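Type IV pilus assembly protein PilC (Thermus thermophilus, PDB 2WHN) probably controls both assembly and disassembly of type IV pili as an essential inner-membrane protein, represented here by its N-terminal domain. Local coordinates at residues 28-31 with 32-36; 44-47 with 48-51; 63-66 with 67-71; 82-85 with 86-90; 100-103 with 104-108. All blocks are in the same frame, centred on the assembly; numbering follows the deposited sequence.

Contact 1 of 5, residues 28-31 with 32-36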
loop_
_atom_site.group_PDB
_atom_site.type_symbol
_atom_site.label_atom_id
_atom_site.label_comp_id
_atom_site.label_asym_id
_atom_site.label_seq_id
_atom_site.Cartn_x
_atom_site.Cartn_y
_atom_site.Cartn_z
ATOM N N ALA A 28 9.038 1.623 12.797
ATOM C CA ALA A 28 9.376 2.622 13.809
ATOM C C ALA A 28 8.419 2.534 14.993
ATOM O O ALA A 28 8.685 3.089 16.056
ATOM C CB ALA A 28 9.350 4.024 13.211
ATOM N N GLY A 29 7.275 1.891 14.778
ATOM C CA GLY A 29 6.338 1.619 15.858
ATOM C C GLY A 29 4.975 2.269 15.719
ATOM O O GLY A 29 4.111 2.066 16.568
ATOM N N LEU A 30 4.773 3.066 14.669
ATOM C CA LEU A 30 3.457 3.653 14.406
ATOM C C LEU A 30 2.448 2.553 14.079
ATOM O O LEU A 30 2.811 1.545 13.480
ATOM C CB LEU A 30 3.525 4.639 13.235
ATOM C CG LEU A 30 4.206 5.991 13.475
ATOM C CD1 LEU A 30 5.650 5.787 13.900
ATOM C CD2 LEU A 30 4.143 6.850 12.218
ATOM N N THR A 31 1.184 2.760 14.443
ATOM C CA THR A 31 0.120 1.832 14.050
ATOM C C THR A 31 -0.195 1.932 12.561
ATOM O O THR A 31 0.114 2.934 11.908
ATOM C CB THR A 31 -1.193 2.068 14.834
ATOM O OG1 THR A 31 -1.778 3.312 14.432
ATOM C CG2 THR A 31 -0.938 2.082 16.334
ATOM N N LEU A 32 -0.864 0.909 12.045
ATOM C CA LEU A 32 -1.295 0.898 10.654
ATOM C C LEU A 32 -2.071 2.160 10.276
ATOM O O LEU A 32 -1.798 2.772 9.244
ATOM C CB LEU A 32 -2.141 -0.344 10.370
ATOM C CG LEU A 32 -2.709 -0.432 8.955
ATOM C CD1 LEU A 32 -1.576 -0.479 7.944
ATOM C CD2 LEU A 32 -3.622 -1.646 8.813
ATOM N N LEU A 33 -3.051 2.531 11.096
ATOM C CA LEU A 33 -3.929 3.654 10.770
ATOM C C LEU A 33 -3.216 4.997 10.887
ATOM O O LEU A 33 -3.465 5.912 10.101
ATOM C CB LEU A 33 -5.189 3.648 11.647
ATOM C CG LEU A 33 -6.361 2.816 11.112
ATOM C CD1 LEU A 33 -7.552 2.841 12.069
ATOM C CD2 LEU A 33 -6.769 3.286 9.719
ATOM N N GLN A 34 -2.356 5.131 11.890
ATOM C CA GLN A 34 -1.477 6.294 11.961
ATOM C C GLN A 34 -0.651 6.436 10.682
ATOM O O GLN A 34 -0.585 7.517 10.094
ATOM C CB GLN A 34 -0.562 6.207 13.180
ATOM C CG GLN A 34 -1.253 6.548 14.484
ATOM C CD GLN A 34 -0.493 6.036 15.688
ATOM O OE1 GLN A 34 0.612 5.507 15.563
ATOM N NE2 GLN A 34 -1.078 6.198 16.866
ATOM N N ALA A 35 -0.049 5.334 10.240
ATOM C CA ALA A 35 0.812 5.351 9.054
ATOM C C ALA A 35 0.036 5.723 7.793
ATOM O O ALA A 35 0.502 6.525 6.977
ATOM C CB ALA A 35 1.499 4.002 8.872
ATOM N N LEU A 36 -1.159 5.158 7.647
ATOM C CA LEU A 36 -1.967 5.402 6.461
ATOM C C LEU A 36 -2.402 6.863 6.352
ATOM O O LEU A 36 -2.417 7.425 5.260
ATOM C CB LEU A 36 -3.186 4.475 6.431
ATOM C CG LEU A 36 -2.882 2.986 6.241
ATOM C CD1 LEU A 36 -4.127 2.145 6.453
ATOM C CD2 LEU A 36 -2.280 2.723 4.868
#
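Thr31 and Gln34 grip each other at the start of helix 32-39 in a capping box, two reciprocal bonds between the side chain of one and the backbone of the other. In one direction Gln34 N donates to Thr31 OG1 at 3.2 Å, and the N-H points almost straight at the oxygen (163°). In the other, Thr31 N reaches Gln34 OE1 at 3.0 Å, arriving well above the plane of the amide, 50° out of it. A routine backbone bond, Ala35 N to Thr31 O at 2.9 Å, closes the first turn.

The torsions make the box possible. Thr31 holds OG1 between its own N and carbonyl carbon (chi1 69°), where it faces the opening turn, while Gln34 sends CG back beside its backbone N and then runs extended to carry OE1 toward the loop.

Carbon atoms pack round these polar groups. Gln34 CG lies 3.3 Å from Thr31 OG1, and the methyl Thr31 CG2 sits 4.0 Å from Gln34 CD. Leu30 crosses the glutamine at about a right angle, with its CB 3.8 Å from Gln34 OE1; Leu30 also leans on Met25, and Ala35 on Leu22 and Met25, all of helix 12-28.

Just upstream, Gly29 ends helix 12-28 in a Schellman motif with positive phi, so one helix is terminated and the next begun within three residues. The chemistry implies a firmly fixed corner: two N-H groups around the new helix start are satisfied locally by side-chain oxygens, on an exposed surface where water could otherwise compete.

Contact 2 of 5, residues 44-47 with 48-51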
loop_
_atom_site.group_PDB
_atom_site.type_symbol
_atom_site.label_atom_id
_atom_site.label_comp_id
_atom_site.label_asym_id
_atom_site.label_seq_id
_atom_site.Cartn_x
_atom_site.Cartn_y
_atom_site.Cartn_z
ATOM N N GLU A 44 2.060 10.978 -4.141
ATOM C CA GLU A 44 2.177 11.929 -5.247
ATOM C C GLU A 44 1.124 11.707 -6.329
ATOM O O GLU A 44 0.561 12.663 -6.864
ATOM C CB GLU A 44 3.577 11.875 -5.864
ATOM C CG GLU A 44 4.038 13.198 -6.451
ATOM C CD GLU A 44 4.755 13.040 -7.781
ATOM O OE1 GLU A 44 5.395 11.987 -7.994
ATOM O OE2 GLU A 44 4.682 13.974 -8.612
ATOM N N ASN A 45 0.895 10.446 -6.680
ATOM C CA ASN A 45 -0.078 10.099 -7.711
ATOM C C ASN A 45 -1.517 10.261 -7.221
ATOM O O ASN A 45 -1.922 9.629 -6.249
ATOM C CB ASN A 45 0.155 8.667 -8.195
ATOM C CG ASN A 45 -0.807 8.258 -9.294
ATOM O OD1 ASN A 45 -0.550 8.493 -10.476
ATOM N ND2 ASN A 45 -1.911 7.627 -8.912
ATOM N N ARG A 46 -2.290 11.096 -7.909
ATOM C CA ARG A 46 -3.635 11.453 -7.456
ATOM C C ARG A 46 -4.552 10.244 -7.348
ATOM O O ARG A 46 -5.393 10.168 -6.449
ATOM C CB ARG A 46 -4.269 12.485 -8.391
ATOM C CG ARG A 46 -5.640 12.960 -7.930
ATOM C CD ARG A 46 -6.431 13.586 -9.066
ATOM N NE ARG A 46 -7.129 12.586 -9.870
ATOM C CZ ARG A 46 -8.308 12.058 -9.551
ATOM N NH1 ARG A 46 -8.925 12.427 -8.437
ATOM N NH2 ARG A 46 -8.868 11.157 -10.345
ATOM N N LYS A 47 -4.441 9.342 -8.317
ATOM C CA LYS A 47 -5.261 8.142 -8.340
ATOM C C LYS A 47 -4.879 7.180 -7.218
ATOM O O LYS A 47 -5.745 6.542 -6.611
ATOM C CB LYS A 47 -5.156 7.448 -9.698
ATOM C CG LYS A 47 -6.275 6.456 -9.966
ATOM C CD LYS A 47 -6.772 6.560 -11.405
ATOM C CE LYS A 47 -8.145 5.922 -11.558
ATOM N NZ LYS A 47 -8.724 6.178 -12.914
ATOM N N PHE A 48 -3.584 7.090 -6.928
ATOM C CA PHE A 48 -3.130 6.290 -5.797
ATOM C C PHE A 48 -3.578 6.913 -4.482
ATOM O O PHE A 48 -3.967 6.200 -3.555
ATOM C CB PHE A 48 -1.612 6.113 -5.814
ATOM C CG PHE A 48 -1.136 4.904 -5.051
ATOM C CD1 PHE A 48 -2.005 3.859 -4.770
ATOM C CD2 PHE A 48 0.185 4.793 -4.658
ATOM C CE1 PHE A 48 -1.568 2.740 -4.074
ATOM C CE2 PHE A 48 0.634 3.664 -3.987
ATOM C CZ PHE A 48 -0.240 2.642 -3.690
ATOM N N ARG A 49 -3.560 8.244 -4.424
ATOM C CA ARG A 49 -4.047 8.976 -3.256
ATOM C C ARG A 49 -5.514 8.662 -2.993
ATOM O O ARG A 49 -5.915 8.443 -1.850
ATOM C CB ARG A 49 -3.874 10.485 -3.447
ATOM C CG ARG A 49 -2.564 11.039 -2.925
ATOM C CD ARG A 49 -2.748 12.414 -2.298
ATOM N NE ARG A 49 -3.415 13.351 -3.200
ATOM C CZ ARG A 49 -2.913 13.765 -4.361
ATOM N NH1 ARG A 49 -1.737 13.317 -4.781
ATOM N NH2 ARG A 49 -3.595 14.622 -5.107
ATOM N N GLU A 50 -6.319 8.681 -4.050
ATOM C CA GLU A 50 -7.729 8.348 -3.924
ATOM C C GLU A 50 -7.890 6.903 -3.466
ATOM O O GLU A 50 -8.733 6.600 -2.627
ATOM C CB GLU A 50 -8.457 8.581 -5.250
ATOM C CG GLU A 50 -8.652 10.051 -5.592
ATOM C CD GLU A 50 -10.023 10.559 -5.196
ATOM O OE1 GLU A 50 -10.671 9.912 -4.347
ATOM O OE2 GLU A 50 -10.468 11.588 -5.755
ATOM N N ILE A 51 -7.048 6.023 -4.000
ATOM C CA ILE A 51 -7.050 4.617 -3.612
ATOM C C ILE A 51 -6.768 4.474 -2.123
ATOM O O ILE A 51 -7.429 3.707 -1.420
ATOM C CB ILE A 51 -5.966 3.830 -4.376
ATOM C CG1 ILE A 51 -6.278 3.790 -5.874
ATOM C CG2 ILE A 51 -5.830 2.431 -3.812
ATOM C CD1 ILE A 51 -7.401 2.859 -6.229
#
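The guanidinium of Arg49 lies over the backbone of Arg46, whose CA sits against one face, toward the rim, 3.9 Å from Arg49 CZ. At its edge, near the plane, Arg49 NH1 makes a weak hydrogen bond to Glu44 O, 3.2 Å long and bent to 126°; the same nitrogen also donates to Thr43 O. The guanidinium of Arg46 stands nearly perpendicular to this one, the planes 83° apart. Glu50 OE2 approaches it at the edge, forming a salt bridge to Arg46 NH1 at 3.2 Å whose hydrogen bond is weak, while Arg46 NE is paired with Glu7.

Asn45 occupies the N-cap position of helix 46-60. Its carbonyl O accepts from Arg49 N at 2.8 Å, and Arg46 O accepts from Glu50 N at 3.0 Å. Asn45 CB packs 3.9 Å from Phe48 CB; beyond, the phenyl ring turns inward to meet Phe18 edge-to-face.

Bends at chi2 and chi3 (-53°) fold the Arg49 chain back over the first turn. The chemistry is that of a polar helix start: Arg49 NH1 draws together two carbonyls of the preceding loop, one only weakly, and Arg46, shared between Glu7 and Glu50, probably has its charge balanced mainly by the first.

Contact 3 of 5, residues 63-66 with 67-71; sequences MAFS and EALSK
Leu69 and Phe65 pack one turn apart in the short helix 65-70, which begins right after its N-cap residue Ala64. The leucine side chain starts with CB 3.6 Å from Ser66 O. With chi1 at -54°, CG lies beside the backbone N and is directed back along the helix, 3.1 Å from Phe65 O, and the two methyls reach the phenyl ring. CD1 stands over the ring centre, 4.1 Å from the Phe65 centroid and 11° off the normal, a CH-pi contact. CD2 comes nearer the rim, 3.4 Å from Phe65 CE1. Both side chains are buried and also meet Val83 of helix 77-89.

In the backbone of this turn, Leu69 N donates to Phe65 O at 2.9 Å and Ala68 N to Ala64 O at 3.0 Å. Alanine brings no polar side chain to the cap; Glu87 OE2 of helix 77-89 probably accepts from Ser66 N, although the modelled pair is too short for its geometry to be trusted.

Met63, from the preceding loop, crosses Glu67 at about a right angle, its SD 3.7 Å from Glu67 CG. Its methyl then approaches Lys71, whose ammonium forms a salt bridge with Asp58 of helix 46-60. Near the C-terminal end of the helix, Ser70 OG turns back to donate to Glu67 O at 2.8 Å.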
loop_
_atom_site.group_PDB
_atom_site.type_symbol
_atom_site.label_atom_id
_atom_site.label_comp_id
_atom_site.label_asym_id
_atom_site.label_seq_id
_atom_site.Cartn_x
_atom_site.Cartn_y
_atom_site.Cartn_z
ATOM N N MET A 63 -12.833 -2.983 8.559
ATOM C CA MET A 63 -12.494 -3.974 7.540
ATOM C C MET A 63 -11.013 -4.326 7.630
ATOM O O MET A 63 -10.197 -3.515 8.080
ATOM C CB MET A 63 -12.830 -3.441 6.141
ATOM C CG MET A 63 -12.333 -4.314 4.997
ATOM S SD MET A 63 -12.736 -3.630 3.374
ATOM C CE MET A 63 -14.437 -3.112 3.646
ATOM N N ALA A 64 -10.673 -5.548 7.232
ATOM C CA ALA A 64 -9.292 -6.003 7.280
ATOM C C ALA A 64 -8.440 -5.261 6.255
ATOM O O ALA A 64 -8.932 -4.864 5.196
ATOM C CB ALA A 64 -9.221 -7.507 7.053
ATOM N N PHE A 65 -7.169 -5.054 6.590
ATOM C CA PHE A 65 -6.245 -4.327 5.720
ATOM C C PHE A 65 -6.105 -5.036 4.374
ATOM O O PHE A 65 -6.189 -4.405 3.314
ATOM C CB PHE A 65 -4.875 -4.183 6.401
ATOM C CG PHE A 65 -3.887 -3.354 5.626
ATOM C CD1 PHE A 65 -4.303 -2.255 4.890
ATOM C CD2 PHE A 65 -2.532 -3.647 5.679
ATOM C CE1 PHE A 65 -3.385 -1.477 4.196
ATOM C CE2 PHE A 65 -1.609 -2.878 4.988
ATOM C CZ PHE A 65 -2.035 -1.794 4.243
ATOM N N SER A 66 -5.926 -6.352 4.421
ATOM C CA SER A 66 -5.778 -7.150 3.209
ATOM C C SER A 66 -7.001 -7.078 2.300
ATOM O O SER A 66 -6.863 -7.027 1.079
ATOM C CB SER A 66 -5.464 -8.603 3.555
ATOM O OG SER A 66 -6.462 -9.137 4.395
ATOM N N GLU A 67 -8.196 -7.069 2.885
ATOM C CA GLU A 67 -9.411 -6.945 2.081
ATOM C C GLU A 67 -9.554 -5.542 1.492
ATOM O O GLU A 67 -9.992 -5.384 0.353
ATOM C CB GLU A 67 -10.669 -7.321 2.873
ATOM C CG GLU A 67 -11.961 -7.038 2.098
ATOM C CD GLU A 67 -13.200 -7.646 2.735
ATOM O OE1 GLU A 67 -13.204 -7.854 3.965
ATOM O OE2 GLU A 67 -14.185 -7.893 2.003
ATOM N N ALA A 68 -9.177 -4.525 2.259
ATOM C CA ALA A 68 -9.166 -3.162 1.737
ATOM C C ALA A 68 -8.246 -3.043 0.519
ATOM O O ALA A 68 -8.617 -2.444 -0.491
ATOM C CB ALA A 68 -8.764 -2.171 2.818
ATOM N N LEU A 69 -7.067 -3.653 0.603
ATOM C CA LEU A 69 -6.138 -3.696 -0.526
ATOM C C LEU A 69 -6.718 -4.461 -1.711
ATOM O O LEU A 69 -6.523 -4.078 -2.868
ATOM C CB LEU A 69 -4.812 -4.336 -0.114
ATOM C CG LEU A 69 -4.079 -3.744 1.093
ATOM C CD1 LEU A 69 -2.795 -4.514 1.364
ATOM C CD2 LEU A 69 -3.791 -2.268 0.883
ATOM N N SER A 70 -7.377 -5.580 -1.425
ATOM C CA SER A 70 -7.788 -6.503 -2.477
ATOM C C SER A 70 -8.806 -5.855 -3.406
ATOM O O SER A 70 -9.115 -6.390 -4.471
ATOM C CB SER A 70 -8.360 -7.790 -1.880
ATOM O OG SER A 70 -9.641 -7.559 -1.325
ATOM N N LYS A 71 -9.299 -4.685 -3.011
ATOM C CA LYS A 71 -10.259 -3.943 -3.819
ATOM C C LYS A 71 -9.591 -3.232 -4.991
ATOM O O LYS A 71 -10.272 -2.687 -5.858
ATOM C CB LYS A 71 -10.996 -2.915 -2.963
ATOM C CG LYS A 71 -12.108 -3.492 -2.111
ATOM C CD LYS A 71 -12.728 -2.415 -1.238
ATOM C CE LYS A 71 -14.042 -2.878 -0.636
ATOM N NZ LYS A 71 -14.737 -1.767 0.071
#

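Contact 4 of 5, residues 82-85 with 86-90; sequences LVRA and GETSG
Glu87, Ala85 and Arg84 carry most of this contact, which lies near the C-terminal end of helix 77-89. Arg84 and Glu87 form an i to i+3 salt bridge along the last turns of the helix, Arg84 NH1 donating to Glu87 OE1 at 3.0 Å. The nitrogen meets the oxygen nearly along its C-O axis, but the oxygen lies 29° out of the guanidinium plane, and with the carboxylate and guanidinium planes 80° apart the pair is joined through one oxygen rather than as a flat two-pronged bridge. The arginine gets there by a bend at chi2 (65°), which swings the chain along the helix and leaves its CD 3.4 Å from Glu87 OE1. Thr88 OG1 lies over one face of the guanidinium, offset toward the rim and 4.1 Å from Arg84 CZ.

Glu87 is extended, and its other oxygen, OE2, faces Ser66 at the start of helix 65-70 and passes 4.1 Å from Val83 CG1. Its backbone N bonds Val83 O at 3.0 Å.

Ala85 contributes mainly through its backbone. Its carbonyl accepts a weak bond from Thr88 N, 3.3 Å from Ala85 O, as the helix approaches its end; Gly90, with positive phi, then turns the chain away.

Around this turn, Val83 and Glu87 rest on Phe65 of helix 65-70, Arg84 touches Ser66 of the same helix, and Leu82 packs against Ile95 and Leu99 of helix 92-109.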
loop_
_atom_site.group_PDB
_atom_site.type_symbol
_atom_site.label_atom_id
_atom_site.label_comp_id
_atom_site.label_asym_id
_atom_site.label_seq_id
_atom_site.Cartn_x
_atom_site.Cartn_y
_atom_site.Cartn_z
ATOM N N LEU A 82 0.362 -11.909 1.297
ATOM C CA LEU A 82 1.443 -11.672 2.244
ATOM C C LEU A 82 1.010 -10.719 3.357
ATOM O O LEU A 82 1.226 -10.990 4.538
ATOM C CB LEU A 82 2.675 -11.123 1.521
ATOM C CG LEU A 82 3.557 -12.191 0.876
ATOM C CD1 LEU A 82 4.659 -11.546 0.042
ATOM C CD2 LEU A 82 4.144 -13.109 1.952
ATOM N N VAL A 83 0.381 -9.612 2.972
ATOM C CA VAL A 83 -0.233 -8.702 3.934
ATOM C C VAL A 83 -1.228 -9.425 4.830
ATOM O O VAL A 83 -1.284 -9.176 6.035
ATOM C CB VAL A 83 -0.928 -7.508 3.235
ATOM C CG1 VAL A 83 -1.848 -6.770 4.208
ATOM C CG2 VAL A 83 0.115 -6.561 2.660
ATOM N N ARG A 84 -1.993 -10.347 4.250
ATOM C CA ARG A 84 -2.963 -11.120 5.024
ATOM C C ARG A 84 -2.288 -11.986 6.088
ATOM O O ARG A 84 -2.799 -12.133 7.199
ATOM C CB ARG A 84 -3.823 -11.995 4.107
ATOM C CG ARG A 84 -4.677 -13.007 4.854
ATOM C CD ARG A 84 -5.704 -12.304 5.721
ATOM N NE ARG A 84 -6.363 -13.221 6.645
ATOM C CZ ARG A 84 -7.237 -12.843 7.572
ATOM N NH1 ARG A 84 -7.560 -11.561 7.700
ATOM N NH2 ARG A 84 -7.784 -13.747 8.372
ATOM N N ALA A 85 -1.146 -12.570 5.743
ATOM C CA ALA A 85 -0.370 -13.339 6.715
ATOM C C ALA A 85 0.160 -12.422 7.819
ATOM O O ALA A 85 0.186 -12.794 8.990
ATOM C CB ALA A 85 0.776 -14.071 6.031
ATOM N N GLY A 86 0.538 -11.206 7.440
ATOM C CA GLY A 86 1.051 -10.223 8.395
ATOM C C GLY A 86 0.028 -9.769 9.419
ATOM O O GLY A 86 0.358 -9.571 10.589
ATOM N N GLU A 87 -1.215 -9.590 8.983
ATOM C CA GLU A 87 -2.295 -9.192 9.887
ATOM C C GLU A 87 -2.435 -10.166 11.044
ATOM O O GLU A 87 -2.750 -9.767 12.165
ATOM C CB GLU A 87 -3.628 -9.112 9.142
ATOM C CG GLU A 87 -3.634 -8.182 7.955
ATOM C CD GLU A 87 -4.911 -8.292 7.152
ATOM O OE1 GLU A 87 -5.609 -9.320 7.279
ATOM O OE2 GLU A 87 -5.226 -7.342 6.409
ATOM N N THR A 88 -2.259 -11.452 10.752
ATOM C CA THR A 88 -2.543 -12.506 11.723
ATOM C C THR A 88 -1.319 -12.872 12.557
ATOM O O THR A 88 -1.420 -13.653 13.501
ATOM C CB THR A 88 -3.069 -13.785 11.036
ATOM O OG1 THR A 88 -4.243 -13.477 10.274
ATOM C CG2 THR A 88 -3.409 -14.846 12.072
ATOM N N SER A 89 -0.164 -12.318 12.203
ATOM C CA SER A 89 1.099 -12.731 12.813
ATOM C C SER A 89 1.716 -11.616 13.644
ATOM O O SER A 89 2.716 -11.824 14.335
ATOM C CB SER A 89 2.093 -13.162 11.733
ATOM O OG SER A 89 2.729 -12.031 11.156
ATOM N N GLY A 90 1.157 -10.416 13.518
ATOM C CA GLY A 90 1.764 -9.225 14.095
ATOM C C GLY A 90 3.154 -8.951 13.549
ATOM O O GLY A 90 4.033 -8.483 14.273
#

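Contact 5 of 5, residues 100-103 with 104-108; sequences ASFL and EKELE
Glu104 N bonds Ala100 O at 2.8 Å in the C-terminal half of helix 92-109, and the side chains of Glu104 and Ser101 converge on Arg20 of helix 12-28. Glu104 OE2 forms a salt bridge with Arg20 NE, and Ser101 OG is hydrogen-bonded to Arg20 NH2 and to Asp97 O. An arginine thus held by a hydroxyl and a carboxylate has its orientation restrained and its charge probably well compensated.

The helical backbone continues with Leu107 N to Leu103 O, also at 2.8 Å, Glu106 N to Phe102 O at 3.0 Å and the slightly longer Lys105 N to Ser101 O at 3.1 Å.

Lys105 instead curls over its own helix. A bend at chi3 (-89°) lays CE 3.2 Å from Ser101 O. Glu106 runs alongside Leu103, its OE1 3.8 Å from Leu103 CD2, and the same oxygen is 3.9 Å from Phe102 CE2. It approaches the phenyl ring obliquely, the carboxylate and ring planes standing 59° apart.

Packing places this helix against helix 12-28: Ala100 touches Ser19 and Arg20, Leu103 also lies on Ser19, and Leu107 reaches Leu12.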
loop_
_atom_site.group_PDB
_atom_site.type_symbol
_atom_site.label_atom_id
_atom_site.label_comp_id
_atom_site.label_asym_id
_atom_site.label_seq_id
_atom_site.Cartn_x
_atom_site.Cartn_y
_atom_site.Cartn_z
ATOM N N ALA A 100 8.701 -4.112 0.089
ATOM C CA ALA A 100 9.274 -2.855 -0.393
ATOM C C ALA A 100 10.639 -3.068 -1.044
ATOM O O ALA A 100 10.935 -2.494 -2.093
ATOM C CB ALA A 100 9.377 -1.844 0.743
ATOM N N SER A 101 11.471 -3.892 -0.417
ATOM C CA SER A 101 12.802 -4.185 -0.947
ATOM C C SER A 101 12.709 -4.925 -2.276
ATOM O O SER A 101 13.476 -4.663 -3.202
ATOM C CB SER A 101 13.599 -5.028 0.048
ATOM O OG SER A 101 13.808 -4.317 1.255
ATOM N N PHE A 102 11.816 -5.906 -2.326
ATOM C CA PHE A 102 11.511 -6.609 -3.558
ATOM C C PHE A 102 11.136 -5.631 -4.671
ATOM O O PHE A 102 11.620 -5.743 -5.802
ATOM C CB PHE A 102 10.371 -7.599 -3.324
ATOM C CG PHE A 102 9.969 -8.356 -4.552
ATOM C CD1 PHE A 102 10.656 -9.497 -4.933
ATOM C CD2 PHE A 102 8.921 -7.914 -5.341
ATOM C CE1 PHE A 102 10.300 -10.188 -6.076
ATOM C CE2 PHE A 102 8.555 -8.604 -6.483
ATOM C CZ PHE A 102 9.249 -9.738 -6.855
ATOM N N LEU A 103 10.279 -4.669 -4.347
ATOM C CA LEU A 103 9.741 -3.755 -5.351
ATOM C C LEU A 103 10.789 -2.738 -5.789
ATOM O O LEU A 103 10.919 -2.438 -6.981
ATOM C CB LEU A 103 8.499 -3.045 -4.817
ATOM C CG LEU A 103 7.249 -3.918 -4.711
ATOM C CD1 LEU A 103 6.169 -3.246 -3.867
ATOM C CD2 LEU A 103 6.722 -4.264 -6.098
ATOM N N GLU A 104 11.571 -2.255 -4.828
ATOM C CA GLU A 104 12.656 -1.328 -5.119
ATOM C C GLU A 104 13.654 -1.935 -6.098
ATOM O O GLU A 104 14.181 -1.245 -6.962
ATOM C CB GLU A 104 13.375 -0.920 -3.834
ATOM C CG GLU A 104 12.741 0.253 -3.120
ATOM C CD GLU A 104 13.004 0.224 -1.631
ATOM O OE1 GLU A 104 13.738 -0.683 -1.176
ATOM O OE2 GLU A 104 12.501 1.120 -0.921
ATOM N N LYS A 105 13.918 -3.227 -5.947
ATOM C CA LYS A 105 14.877 -3.905 -6.810
ATOM C C LYS A 105 14.286 -4.216 -8.182
ATOM O O LYS A 105 14.959 -4.075 -9.201
ATOM C CB LYS A 105 15.405 -5.173 -6.136
ATOM C CG LYS A 105 16.460 -4.903 -5.070
ATOM C CD LYS A 105 16.950 -6.193 -4.422
ATOM C CE LYS A 105 16.097 -6.565 -3.217
ATOM N NZ LYS A 105 16.301 -7.989 -2.820
ATOM N N GLU A 106 13.018 -4.613 -8.207
ATOM C CA GLU A 106 12.276 -4.733 -9.457
ATOM C C GLU A 106 12.321 -3.405 -10.205
ATOM O O GLU A 106 12.590 -3.362 -11.404
ATOM C CB GLU A 106 10.822 -5.133 -9.183
ATOM C CG GLU A 106 10.187 -5.988 -10.277
ATOM C CD GLU A 106 8.670 -5.865 -10.323
ATOM O OE1 GLU A 106 8.024 -5.977 -9.261
ATOM O OE2 GLU A 106 8.124 -5.671 -11.431
ATOM N N LEU A 107 12.099 -2.317 -9.475
ATOM C CA LEU A 107 12.110 -0.981 -10.056
ATOM C C LEU A 107 13.438 -0.657 -10.738
ATOM O O LEU A 107 13.462 -0.194 -11.878
ATOM C CB LEU A 107 11.805 0.066 -8.984
ATOM C CG LEU A 107 11.691 1.516 -9.457
ATOM C CD1 LEU A 107 10.607 1.652 -10.517
ATOM C CD2 LEU A 107 11.414 2.439 -8.276
ATOM N N GLU A 108 14.543 -0.868 -10.028
ATOM C CA GLU A 108 15.843 -0.446 -10.538
ATOM C C GLU A 108 16.345 -1.336 -11.671
ATOM O O GLU A 108 17.104 -0.889 -12.530
ATOM C CB GLU A 108 16.876 -0.352 -9.416
ATOM C CG GLU A 108 17.213 -1.676 -8.755
ATOM C CD GLU A 108 18.658 -1.740 -8.304
ATOM O OE1 GLU A 108 19.519 -1.159 -8.997
ATOM O OE2 GLU A 108 18.933 -2.358 -7.255
#

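All five contacts are local and follow one another in series along the chain, so none nests in or crosses another. From the N terminus, contact 1 closes the tight corner between helices 12-28 and 32-39, contact 2 starts helix 46-60, contact 3 spans the short helix 65-70, contact 4 lies near the end of helix 77-89, and contact 5 lies within helix 92-109. Contact 3 is the junction: Phe65 packs on Leu32 of contact 1, and the residues around Ser66 meet Val83, Arg84 and Glu87 of contact 4. Contacts 2 and 5 touch none of the others, their centres about 20 Å apart, but both send side chains to helix 12-28.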